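Local coordinates for uncharacterized protein (PDB 4GDZ) that is of unknown function, a DUF4251-family protein from Bacteroides eggerthii that binds a magnesium ion in the crystal and folds into a strongly curved antiparallel sheet, at residues A44-L49 and L72-R77; A62-N67 and V82-V87; A32-D37 and G138-T143; V97-T102 and I127-F132. One frame throughout, in Å; residues are numbered along the deposited sequence. Where two conformers were deposited one is given.

How the contacts relate
All four contacts tie into one antiparallel sheet. Contacts 1 and 2 both use strand 61-74 but lie toward its two ends, their centres about 22 Å apart; contact 1 pairs it with strand 46-55, contact 2 sets it beside strand 77-85. Contact 3 sets helix 28-44 against the loop entering strand 141-148, and meets contact 1 where Leu-49 CD2 packs 3.7 Å from Ala-142 CB. Contact 4 packs strand 94-100 across strand 128-135; Val-82 N and Val-97 O, 2.8 Å apart in a probable hydrogen bond, join it to contact 2. The magnesium ion is about 8 Å from the side chain of Ala-129 in contact 4 and about 12 Å from that of Phe-84 in contact 2.

Contact 1: residues A44-L49 and L72-R77; sequences AQQFVL and LVNQGR
The open ends of a beta hairpin meet here, where strand 46-55 starts beside the finish of strand 61-74. Phe-47 and Val-73 form a hydrogen-bonded antiparallel pair: Phe-47 N reaches Val-73 O at 3.0 Å, and Val-73 N reaches Phe-47 O at 2.9 Å. Gln-75 N adds a third bond, 2.7 Å to Gln-45 O, nearly along the C=O axis. That carbonyl is presented by a Schellman motif, in which Gln-45 takes positive phi and ends helix 28-44 so that the strand can begin at once. Opposite it, a type II' turn from Asn-74 to Arg-77 leads into strand 77-85. The flat Phe-47 ring, its CG in the crowded position between N and C (chi1 63°), lies alongside the branched Val-73; Val-73 CB sits over one face, 3.9 Å from the centroid, and CG2 meets CZ. Both side chains also touch Phe-120. On the other face of the sheet, where polar chains suit the less buried end, Gln-46 NE2 donates to Asn-74 OD1 at 3.1 Å, almost straight but from above the carbonyl plane. The Gln-46 amide also stacks on that of Gln-75, their planes 3° apart. Deeper in, Val-48 CG2 touches Leu-72 CD1 at 3.9 Å.

Contact 2: residues A62-N67 and V82-V87; sequences AFVTSN and VAFNTV
Thr-86 OG1 is gripped by two hydrogen bonds, giving its proton to Gly-93 O and accepting from Tyr-88 N. The second partner lies two residues on, the first across the turn that leads to strand 94-100; together they fix the side-chain rotation with OG1 between the backbone N and the carbonyl carbon (chi1 73°), and leave CG2, anti to the carbonyl carbon, against Ala-62. A threonine suits the place because one branch serves the loop while the other packs: CB and CG2 each lie 3.8 Å from Ala-62 CB, and CG2 also comes within 3.9 Å of Phe-63 O. The small Ala-62 allows this approach. Further along, Val-64 CG1, anti to the carbonyl carbon, presses on Phe-84 CB at 3.4 Å, the tightest point of the contact. The two side chains run side by side in the same direction, and both also touch Val-54 on strand 46-55. The ring end of Phe-84 leads away from segment 62-67, and a glycerol molecule lies about 4 Å from this side chain. No hydrogen bond joins the two segments directly. Instead one water accepts from Thr-65 N at 3.1 Å and donates to Ala-83 O at 3.0 Å. Asn-117 of the second subunit packs on Ala-62. This is the antiparallel hairpin of strands 61-74 and 77-85, its first strand interrupted here so that a water bridges the backbones.

Contact 3: residues A32-D37 and G138-T143; sequences AVSYDD and GDNNAT
Tyr-35, Gly-138 and Ser-34 bury the most surface where one side of helix 28-44 leans on the loop before strand 141-148. The Tyr-35 side chain, with CG anti to the backbone N (chi1 167°), lays its ring along residues 138-139. Gly-138 N sits over one ring face, 3.6 Å from Tyr-35 CD1, while Asp-139 O comes up at the edge in the ring plane, 3.5 Å from the same CD1. The phenol OH bonds to Gly-114 O, which holds the far end of the ring. Gly-138 has positive phi (97°), a conformation in which a CB would collide with the carbonyl O before it, so glycine is called for. Ser-34 points its CB at the Asn-140 amide, 3.8 Å from Asn-140 CG, and a small residue lets the loop come this near. A water links the two: it donates to Ser-34 O at 2.9 Å and accepts a weak bond from Asn-140 ND2, which is also bonded to Leu-161 O. With no direct hydrogen bond across the contact, an alanine in place of Tyr-35 would probably loosen the helix from the loop, since both the ring packing and the link to Gly-114 would go. The loop itself joins strand 128-135, whose Leu-135 touches Tyr-35, to strand 141-148, which lies next to strand 155-163; helix 28-44 flanks this corner before the chain enters strand 46-55.

Contact 4: residues V97-T102 and I127-F132; sequences VTVDGT and ISAQIF
Segments 97-102 and 127-132 cross with no hydrogen bond between them, their closest CA atoms, those of Val-99 and Ser-128, staying 6.3 Å apart. This is face-to-face packing inside a curled antiparallel sheet: the two strands are far apart in its order, yet the chain turns a corner at Gly-101 and the sheet bends round until apolar side chains from both meet in the interior. Val-97 and Val-99, two residues apart on an extended strand, point the same way, toward Ala-129 and Ile-127, the residue just before strand 128-135. Valines suit these two strand positions, being at ease in extended chain while offering two methyls each. Val-99 is the most engaged. Its CG1, anti to the backbone N, rests 3.8 Å from Ile-127 O and 4.1 Å from Ser-128 CA; its CG2 touches both Ile-127 CG1, at 4.0 Å, and Ala-129 CB, at 4.2 Å. An alanine at Val-99 would remove both methyls and would probably weaken the packing of the two strands at their crossing. Ala-129 is small enough for the strands to approach, and its side chain is about 8 Å from the magnesium ion. Pro-148, one of the residues of the metal site, touches Val-97 from strand 141-148. The CB of Ser-128 points away from segment 97-102, while its backbone N bonds to Asn-149 OD1. Ile-127 runs fully extended (chi1 -176°, chi2 171°), carrying its tip past Val-97 in the opposite direction, so that Ile-127 CD1 comes to lie 3.9 Å from Val-97 CG2.

Contact 1: residues A44-L49 and L72-R77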
loop_
_atom_site.group_PDB
_atom_site.type_symbol
_atom_site.label_atom_id
_atom_site.label_comp_id
_atom_site.label_asym_id
_atom_site.label_seq_id
_atom_site.Cartn_x
_atom_site.Cartn_y
_atom_site.Cartn_z
ATOM N N ALA A 44 18.514 22.252 -2.134
ATOM C CA ALA A 44 18.607 23.565 -1.469
ATOM C C ALA A 44 18.216 23.541 0.028
ATOM O O ALA A 44 18.456 24.511 0.749
ATOM C CB ALA A 44 17.756 24.590 -2.225
ATOM N N GLN A 45 17.604 22.450 0.505
ATOM C CA GLN A 45 16.997 22.417 1.855
ATOM C C GLN A 45 15.993 23.549 2.020
ATOM O O GLN A 45 15.934 24.198 3.052
ATOM C CB GLN A 45 18.056 22.471 2.949
ATOM C CG GLN A 45 19.042 21.330 2.827
ATOM C CD GLN A 45 19.988 21.215 4.004
ATOM O OE1 GLN A 45 19.863 21.926 4.997
ATOM N NE2 GLN A 45 20.948 20.309 3.893
ATOM N N GLN A 46 15.227 23.788 0.961
ATOM C CA GLN A 46 14.188 24.801 0.934
ATOM C C GLN A 46 12.986 24.176 0.225
ATOM O O GLN A 46 12.870 24.220 -0.993
ATOM C CB GLN A 46 14.692 26.081 0.260
ATOM C CG GLN A 46 15.744 26.788 1.099
ATOM C CD GLN A 46 16.191 28.101 0.498
ATOM O OE1 GLN A 46 16.618 28.137 -0.627
ATOM N NE2 GLN A 46 16.106 29.173 1.263
ATOM N N PHE A 47 12.121 23.536 1.006
ATOM C CA PHE A 47 11.009 22.784 0.458
ATOM C C PHE A 47 9.847 22.685 1.419
ATOM O O PHE A 47 10.003 22.856 2.636
ATOM C CB PHE A 47 11.457 21.370 0.013
ATOM C CG PHE A 47 11.973 20.490 1.136
ATOM C CD1 PHE A 47 11.095 19.738 1.915
ATOM C CD2 PHE A 47 13.343 20.387 1.393
ATOM C CE1 PHE A 47 11.577 18.919 2.932
ATOM C CE2 PHE A 47 13.823 19.570 2.409
ATOM C CZ PHE A 47 12.939 18.821 3.166
ATOM N N VAL A 48 8.678 22.412 0.858
ATOM C CA VAL A 48 7.500 22.075 1.625
ATOM C C VAL A 48 6.851 20.827 1.015
ATOM O O VAL A 48 6.629 20.768 -0.193
ATOM C CB VAL A 48 6.439 23.199 1.646
ATOM C CG1 VAL A 48 5.371 22.851 2.693
ATOM C CG2 VAL A 48 7.057 24.555 1.936
ATOM N N LEU A 49 6.565 19.842 1.847
ATOM C CA LEU A 49 5.665 18.734 1.485
ATOM C C LEU A 49 4.271 19.141 1.968
ATOM O O LEU A 49 4.045 19.284 3.173
ATOM C CB LEU A 49 6.119 17.448 2.165
ATOM C CG LEU A 49 5.430 16.110 1.804
ATOM C CD1 LEU A 49 4.041 15.996 2.404
ATOM C CD2 LEU A 49 5.322 15.969 0.320
ATOM N N LEU A 72 7.764 21.660 6.373
ATOM C CA LEU A 72 8.487 22.788 5.788
ATOM C C LEU A 72 9.907 22.795 6.316
ATOM O O LEU A 72 10.124 22.705 7.526
ATOM C CB LEU A 72 7.801 24.101 6.160
ATOM C CG LEU A 72 8.399 25.400 5.577
ATOM C CD1 LEU A 72 7.307 26.436 5.356
ATOM C CD2 LEU A 72 9.468 25.930 6.495
ATOM N N VAL A 73 10.876 22.886 5.407
ATOM C CA VAL A 73 12.273 22.979 5.768
ATOM C C VAL A 73 12.815 24.195 5.038
ATOM O O VAL A 73 12.619 24.353 3.821
ATOM C CB VAL A 73 13.073 21.699 5.422
ATOM C CG1 VAL A 73 14.580 21.946 5.582
ATOM C CG2 VAL A 73 12.606 20.526 6.297
ATOM N N ASN A 74 13.451 25.081 5.793
ATOM C CA ASN A 74 14.089 26.264 5.217
ATOM C C ASN A 74 15.454 26.439 5.842
ATOM O O ASN A 74 15.586 27.061 6.893
ATOM C CB ASN A 74 13.249 27.513 5.423
ATOM C CG ASN A 74 13.814 28.711 4.680
ATOM O OD1 ASN A 74 14.860 28.626 4.027
ATOM N ND2 ASN A 74 13.115 29.824 4.761
ATOM N N GLN A 75 16.433 25.797 5.211
ATOM C CA GLN A 75 17.812 25.751 5.665
ATOM C C GLN A 75 17.870 25.093 7.060
ATOM O O GLN A 75 17.431 23.955 7.185
ATOM C CB GLN A 75 18.478 27.117 5.483
ATOM C CG GLN A 75 18.612 27.358 3.982
ATOM C CD GLN A 75 19.105 28.731 3.565
ATOM O OE1 GLN A 75 19.047 29.714 4.305
ATOM N NE2 GLN A 75 19.564 28.804 2.337
ATOM N N GLY A 76 18.365 25.749 8.096
ATOM C CA GLY A 76 18.469 25.051 9.393
ATOM C C GLY A 76 17.206 25.051 10.251
ATOM O O GLY A 76 17.223 24.570 11.391
ATOM N N ARG A 77 16.112 25.613 9.731
ATOM C CA ARG A 77 14.866 25.702 10.474
ATOM C C ARG A 77 13.797 24.875 9.770
ATOM O O ARG A 77 13.777 24.742 8.542
ATOM C CB ARG A 77 14.360 27.154 10.580
ATOM C CG ARG A 77 15.363 28.164 11.129
ATOM C CD ARG A 77 15.601 28.045 12.619
ATOM N NE ARG A 77 14.370 28.189 13.405
ATOM C CZ ARG A 77 14.310 28.100 14.737
ATOM N NH1 ARG A 77 15.415 27.896 15.457
ATOM N NH2 ARG A 77 13.141 28.224 15.355
#

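Contact 2: residues A62-N67 and V82-V87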
loop_
_atom_site.group_PDB
_atom_site.type_symbol
_atom_site.label_atom_id
_atom_site.label_comp_id
_atom_site.label_asym_id
_atom_site.label_seq_id
_atom_site.Cartn_x
_atom_site.Cartn_y
_atom_site.Cartn_z
ATOM N N ALA A 62 -7.337 8.345 3.963
ATOM C CA ALA A 62 -8.404 9.347 4.125
ATOM C C ALA A 62 -7.821 10.672 3.698
ATOM O O ALA A 62 -6.614 10.913 3.893
ATOM C CB ALA A 62 -8.871 9.432 5.580
ATOM N N PHE A 63 -8.635 11.544 3.127
ATOM C CA PHE A 63 -8.126 12.888 2.754
ATOM C C PHE A 63 -7.989 13.810 3.963
ATOM O O PHE A 63 -8.633 13.594 4.979
ATOM C CB PHE A 63 -8.971 13.531 1.673
ATOM C CG PHE A 63 -10.443 13.604 1.995
ATOM C CD1 PHE A 63 -10.948 14.615 2.817
ATOM C CD2 PHE A 63 -11.315 12.675 1.458
ATOM C CE1 PHE A 63 -12.312 14.702 3.074
ATOM C CE2 PHE A 63 -12.679 12.759 1.716
ATOM C CZ PHE A 63 -13.157 13.763 2.547
ATOM N N VAL A 64 -7.100 14.802 3.854
ATOM C CA VAL A 64 -6.799 15.749 4.933
ATOM C C VAL A 64 -6.606 17.125 4.289
ATOM O O VAL A 64 -6.371 17.223 3.101
ATOM C CB VAL A 64 -5.537 15.417 5.766
ATOM C CG1 VAL A 64 -5.641 14.044 6.432
ATOM C CG2 VAL A 64 -4.246 15.585 4.942
ATOM N N THR A 65 -6.722 18.172 5.093
ATOM C CA THR A 65 -6.461 19.549 4.660
ATOM C C THR A 65 -4.976 19.886 4.689
ATOM O O THR A 65 -4.354 19.801 5.729
ATOM C CB THR A 65 -7.145 20.529 5.634
ATOM O OG1 THR A 65 -8.521 20.158 5.765
ATOM C CG2 THR A 65 -7.017 21.975 5.165
ATOM N N SER A 66 -4.443 20.346 3.566
ATOM C CA SER A 66 -3.049 20.784 3.467
ATOM C C SER A 66 -2.625 21.933 4.403
ATOM O O SER A 66 -1.484 21.960 4.877
ATOM C CB SER A 66 -2.760 21.182 2.013
ATOM O OG SER A 66 -1.403 21.510 1.871
ATOM N N ASN A 67 -3.536 22.875 4.685
ATOM C CA ASN A 67 -3.236 24.024 5.568
ATOM C C ASN A 67 -2.638 23.654 6.936
ATOM O O ASN A 67 -1.832 24.402 7.508
ATOM C CB ASN A 67 -4.492 24.891 5.828
ATOM C CG ASN A 67 -4.172 26.096 6.728
ATOM O OD1 ASN A 67 -3.297 26.910 6.391
ATOM N ND2 ASN A 67 -4.821 26.182 7.897
ATOM N N VAL A 82 0.781 18.492 11.619
ATOM C CA VAL A 82 -0.155 17.443 11.179
ATOM C C VAL A 82 -1.386 17.561 12.061
ATOM O O VAL A 82 -1.266 17.714 13.267
ATOM C CB VAL A 82 0.460 16.021 11.300
ATOM C CG1 VAL A 82 -0.591 14.936 10.959
ATOM C CG2 VAL A 82 1.695 15.897 10.399
ATOM N N ALA A 83 -2.568 17.510 11.451
ATOM C CA ALA A 83 -3.825 17.558 12.176
ATOM C C ALA A 83 -4.919 17.041 11.265
ATOM O O ALA A 83 -5.288 17.698 10.284
ATOM C CB ALA A 83 -4.183 18.962 12.691
ATOM N N PHE A 84 -5.412 15.852 11.590
ATOM C CA PHE A 84 -6.474 15.212 10.793
ATOM C C PHE A 84 -7.549 14.681 11.733
ATOM O O PHE A 84 -7.276 14.220 12.860
ATOM C CB PHE A 84 -5.911 14.143 9.849
ATOM C CG PHE A 84 -5.124 13.063 10.522
ATOM C CD1 PHE A 84 -5.759 11.908 11.005
ATOM C CD2 PHE A 84 -3.744 13.152 10.631
ATOM C CE1 PHE A 84 -5.026 10.906 11.590
ATOM C CE2 PHE A 84 -3.007 12.154 11.245
ATOM C CZ PHE A 84 -3.649 11.031 11.740
ATOM N N ASN A 85 -8.780 14.799 11.268
ATOM C CA ASN A 85 -9.921 14.395 12.010
ATOM C C ASN A 85 -10.852 13.818 10.923
ATOM O O ASN A 85 -11.572 14.543 10.310
ATOM C CB ASN A 85 -10.484 15.664 12.729
ATOM C CG ASN A 85 -11.864 15.448 13.276
ATOM O OD1 ASN A 85 -12.284 14.328 13.405
ATOM N ND2 ASN A 85 -12.560 16.515 13.617
ATOM N N THR A 86 -10.762 12.530 10.663
ATOM C CA THR A 86 -11.303 11.907 9.434
ATOM C C THR A 86 -12.454 10.952 9.748
ATOM O O THR A 86 -12.732 10.658 10.900
ATOM C CB THR A 86 -10.226 11.117 8.662
ATOM O OG1 THR A 86 -9.917 9.902 9.362
ATOM C CG2 THR A 86 -8.915 11.947 8.473
ATOM N N VAL A 87 -13.097 10.467 8.698
ATOM C CA VAL A 87 -14.210 9.536 8.797
ATOM C C VAL A 87 -13.692 8.089 9.111
ATOM O O VAL A 87 -14.490 7.197 9.425
ATOM C CB VAL A 87 -15.092 9.639 7.531
ATOM C CG1 VAL A 87 -16.133 8.519 7.439
ATOM C CG2 VAL A 87 -15.826 11.001 7.519
HETATM O O HOH W 1 -7.268 17.867 8.098
#

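Contact 3: residues A32-D37 and G138-T143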
loop_
_atom_site.group_PDB
_atom_site.type_symbol
_atom_site.label_atom_id
_atom_site.label_comp_id
_atom_site.label_asym_id
_atom_site.label_seq_id
_atom_site.Cartn_x
_atom_site.Cartn_y
_atom_site.Cartn_z
ATOM N N ALA A 32 7.536 15.685 -15.027
ATOM C CA ALA A 32 9.005 15.638 -15.133
ATOM C C ALA A 32 9.685 16.926 -14.637
ATOM O O ALA A 32 10.724 16.845 -13.973
ATOM C CB ALA A 32 9.430 15.339 -16.575
ATOM N N VAL A 33 9.114 18.095 -14.979
ATOM C CA VAL A 33 9.609 19.411 -14.498
ATOM C C VAL A 33 9.380 19.574 -12.991
ATOM O O VAL A 33 10.248 20.088 -12.299
ATOM C CB VAL A 33 8.974 20.622 -15.257
ATOM C CG1 VAL A 33 9.326 21.953 -14.583
ATOM C CG2 VAL A 33 9.406 20.632 -16.725
ATOM N N SER A 34 8.203 19.158 -12.510
ATOM C CA SER A 34 7.886 19.129 -11.097
ATOM C C SER A 34 8.874 18.248 -10.337
ATOM O O SER A 34 9.238 18.581 -9.217
ATOM C CB SER A 34 6.488 18.565 -10.863
ATOM O OG SER A 34 5.522 19.529 -11.135
ATOM N N TYR A 35 9.263 17.114 -10.920
ATOM C CA TYR A 35 10.255 16.238 -10.280
ATOM C C TYR A 35 11.604 16.967 -10.160
ATOM O O TYR A 35 12.180 17.019 -9.086
ATOM C CB TYR A 35 10.439 14.920 -11.042
ATOM C CG TYR A 35 11.672 14.151 -10.591
ATOM C CD1 TYR A 35 11.645 13.356 -9.446
ATOM C CD2 TYR A 35 12.873 14.253 -11.294
ATOM C CE1 TYR A 35 12.781 12.680 -9.013
ATOM C CE2 TYR A 35 14.008 13.579 -10.884
ATOM C CZ TYR A 35 13.961 12.783 -9.748
ATOM O OH TYR A 35 15.105 12.112 -9.355
ATOM N N ASP A 36 12.100 17.513 -11.267
ATOM C CA ASP A 36 13.334 18.327 -11.253
ATOM C C ASP A 36 13.282 19.458 -10.216
ATOM O O ASP A 36 14.271 19.696 -9.511
ATOM C CB ASP A 36 13.601 18.949 -12.626
ATOM C CG ASP A 36 14.084 17.937 -13.669
ATOM O OD1 ASP A 36 14.290 16.736 -13.358
ATOM O OD2 ASP A 36 14.276 18.374 -14.822
ATOM N N ASP A 37 12.140 20.150 -10.133
ATOM C CA ASP A 37 11.960 21.246 -9.175
ATOM C C ASP A 37 12.024 20.699 -7.739
ATOM O O ASP A 37 12.616 21.333 -6.855
ATOM C CB ASP A 37 10.591 21.942 -9.350
ATOM C CG ASP A 37 10.470 22.752 -10.646
ATOM O OD1 ASP A 37 11.489 23.000 -11.333
ATOM O OD2 ASP A 37 9.320 23.152 -10.962
ATOM N N GLY A 138 10.022 10.965 -11.621
ATOM C CA GLY A 138 9.009 11.268 -12.623
ATOM C C GLY A 138 7.895 12.197 -12.188
ATOM O O GLY A 138 7.143 12.673 -13.022
ATOM N N ASP A 139 7.765 12.473 -10.893
ATOM C CA ASP A 139 6.711 13.372 -10.444
ATOM C C ASP A 139 7.156 14.001 -9.112
ATOM O O ASP A 139 8.260 13.723 -8.636
ATOM C CB ASP A 139 5.403 12.567 -10.295
ATOM C CG ASP A 139 4.163 13.447 -10.133
ATOM O OD1 ASP A 139 4.151 14.602 -10.622
ATOM O OD2 ASP A 139 3.202 12.975 -9.487
ATOM N N ASN A 140 6.317 14.851 -8.524
ATOM C CA ASN A 140 6.625 15.417 -7.209
ATOM C C ASN A 140 5.751 14.883 -6.079
ATOM O O ASN A 140 5.688 15.514 -5.025
ATOM C CB ASN A 140 6.595 16.956 -7.255
ATOM C CG ASN A 140 5.205 17.510 -7.441
ATOM O OD1 ASN A 140 4.319 16.841 -7.972
ATOM N ND2 ASN A 140 5.008 18.753 -7.011
ATOM N N ASN A 141 5.098 13.732 -6.266
ATOM C CA ASN A 141 4.384 13.108 -5.155
ATOM C C ASN A 141 5.417 12.453 -4.220
ATOM O O ASN A 141 6.347 11.776 -4.668
ATOM C CB ASN A 141 3.277 12.117 -5.595
ATOM C CG ASN A 141 2.366 11.676 -4.403
ATOM O OD1 ASN A 141 1.430 12.382 -4.001
ATOM N ND2 ASN A 141 2.650 10.504 -3.843
ATOM N N ALA A 142 5.278 12.731 -2.932
ATOM C CA ALA A 142 6.184 12.222 -1.921
ATOM C C ALA A 142 5.362 11.716 -0.769
ATOM O O ALA A 142 4.244 12.171 -0.545
ATOM C CB ALA A 142 7.128 13.326 -1.458
ATOM N N THR A 143 5.935 10.780 -0.041
ATOM C CA THR A 143 5.333 10.190 1.134
ATOM C C THR A 143 6.234 10.479 2.314
ATOM O O THR A 143 7.476 10.384 2.204
ATOM C CB THR A 143 5.170 8.670 0.923
ATOM O OG1 THR A 143 4.364 8.496 -0.250
ATOM C CG2 THR A 143 4.509 7.980 2.136
HETATM O O HOH W 2 7.809 20.323 -7.396
#

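Contact 4: residues V97-T102 and I127-F132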
loop_
_atom_site.group_PDB
_atom_site.type_symbol
_atom_site.label_atom_id
_atom_site.label_comp_id
_atom_site.label_asym_id
_atom_site.label_seq_id
_atom_site.Cartn_x
_atom_site.Cartn_y
_atom_site.Cartn_z
ATOM N N VAL A 97 0.330 16.493 15.371
ATOM C CA VAL A 97 1.470 17.020 16.124
ATOM C C VAL A 97 1.878 18.355 15.474
ATOM O O VAL A 97 1.703 18.552 14.264
ATOM C CB VAL A 97 2.660 16.031 16.143
ATOM C CG1 VAL A 97 3.360 15.985 14.793
ATOM C CG2 VAL A 97 3.663 16.375 17.261
ATOM N N THR A 98 2.430 19.266 16.266
ATOM C CA THR A 98 3.132 20.441 15.724
ATOM C C THR A 98 4.511 20.568 16.372
ATOM O O THR A 98 4.639 20.586 17.583
ATOM C CB THR A 98 2.323 21.749 15.928
ATOM O OG1 THR A 98 1.060 21.619 15.275
ATOM C CG2 THR A 98 3.055 23.004 15.359
ATOM N N VAL A 99 5.552 20.626 15.553
ATOM C CA VAL A 99 6.911 20.866 16.063
ATOM C C VAL A 99 7.528 21.947 15.196
ATOM O O VAL A 99 7.631 21.813 13.963
ATOM C CB VAL A 99 7.796 19.594 15.984
ATOM C CG1 VAL A 99 9.141 19.846 16.699
ATOM C CG2 VAL A 99 7.060 18.394 16.585
ATOM N N ASP A 100 7.977 23.005 15.840
ATOM C CA ASP A 100 8.618 24.126 15.152
ATOM C C ASP A 100 9.984 24.316 15.771
ATOM O O ASP A 100 10.078 24.520 16.980
ATOM C CB ASP A 100 7.739 25.372 15.355
ATOM C CG ASP A 100 8.262 26.609 14.617
ATOM O OD1 ASP A 100 9.004 26.430 13.643
ATOM O OD2 ASP A 100 7.897 27.745 14.995
ATOM N N GLY A 101 11.045 24.252 14.972
ATOM C CA GLY A 101 12.386 24.429 15.501
ATOM C C GLY A 101 13.497 24.257 14.480
ATOM O O GLY A 101 13.451 24.815 13.397
ATOM N N THR A 102 14.518 23.506 14.858
ATOM C CA THR A 102 15.722 23.399 14.059
ATOM C C THR A 102 15.783 22.023 13.408
ATOM O O THR A 102 15.242 21.055 13.937
ATOM C CB THR A 102 16.979 23.620 14.904
ATOM O OG1 THR A 102 16.921 22.706 15.988
ATOM C CG2 THR A 102 17.067 25.099 15.417
ATOM N N ILE A 127 10.077 18.743 22.635
ATOM C CA ILE A 127 9.366 17.874 21.697
ATOM C C ILE A 127 10.214 17.837 20.425
ATOM O O ILE A 127 10.796 18.840 20.021
ATOM C CB ILE A 127 7.890 18.357 21.396
ATOM C CG1 ILE A 127 7.137 17.350 20.487
ATOM C CG2 ILE A 127 7.807 19.777 20.797
ATOM C CD1 ILE A 127 5.643 17.633 20.327
ATOM N N SER A 128 10.237 16.690 19.763
ATOM C CA SER A 128 10.903 16.571 18.459
ATOM C C SER A 128 10.173 15.563 17.613
ATOM O O SER A 128 9.317 14.822 18.110
ATOM C CB SER A 128 12.369 16.165 18.650
ATOM O OG SER A 128 12.443 14.876 19.241
ATOM N N ALA A 129 10.493 15.531 16.334
ATOM C CA ALA A 129 9.909 14.527 15.437
ATOM C C ALA A 129 10.990 14.080 14.468
ATOM O O ALA A 129 11.723 14.902 13.926
ATOM C CB ALA A 129 8.701 15.070 14.649
ATOM N N GLN A 130 11.069 12.766 14.266
ATOM C CA GLN A 130 11.900 12.167 13.222
ATOM C C GLN A 130 11.074 11.946 11.944
ATOM O O GLN A 130 9.944 11.452 11.985
ATOM C CB GLN A 130 12.499 10.864 13.719
ATOM C CG GLN A 130 13.467 10.270 12.709
ATOM C CD GLN A 130 14.263 9.180 13.348
ATOM O OE1 GLN A 130 13.706 8.162 13.755
ATOM N NE2 GLN A 130 15.557 9.400 13.477
ATOM N N ILE A 131 11.634 12.378 10.822
ATOM C CA ILE A 131 10.940 12.470 9.535
ATOM C C ILE A 131 11.644 11.568 8.509
ATOM O O ILE A 131 12.864 11.629 8.393
ATOM C CB ILE A 131 10.999 13.915 8.983
ATOM C CG1 ILE A 131 10.658 14.965 10.075
ATOM C CG2 ILE A 131 10.103 14.042 7.755
ATOM C CD1 ILE A 131 9.258 14.880 10.639
ATOM N N PHE A 132 10.884 10.786 7.762
ATOM C CA PHE A 132 11.399 9.991 6.645
ATOM C C PHE A 132 10.555 10.325 5.424
ATOM O O PHE A 132 9.343 10.213 5.453
ATOM C CB PHE A 132 11.341 8.490 6.949
ATOM C CG PHE A 132 11.802 7.602 5.795
ATOM C CD1 PHE A 132 13.122 7.653 5.329
ATOM C CD2 PHE A 132 10.906 6.789 5.127
ATOM C CE1 PHE A 132 13.543 6.881 4.260
ATOM C CE2 PHE A 132 11.329 5.993 4.073
ATOM C CZ PHE A 132 12.649 6.046 3.631
#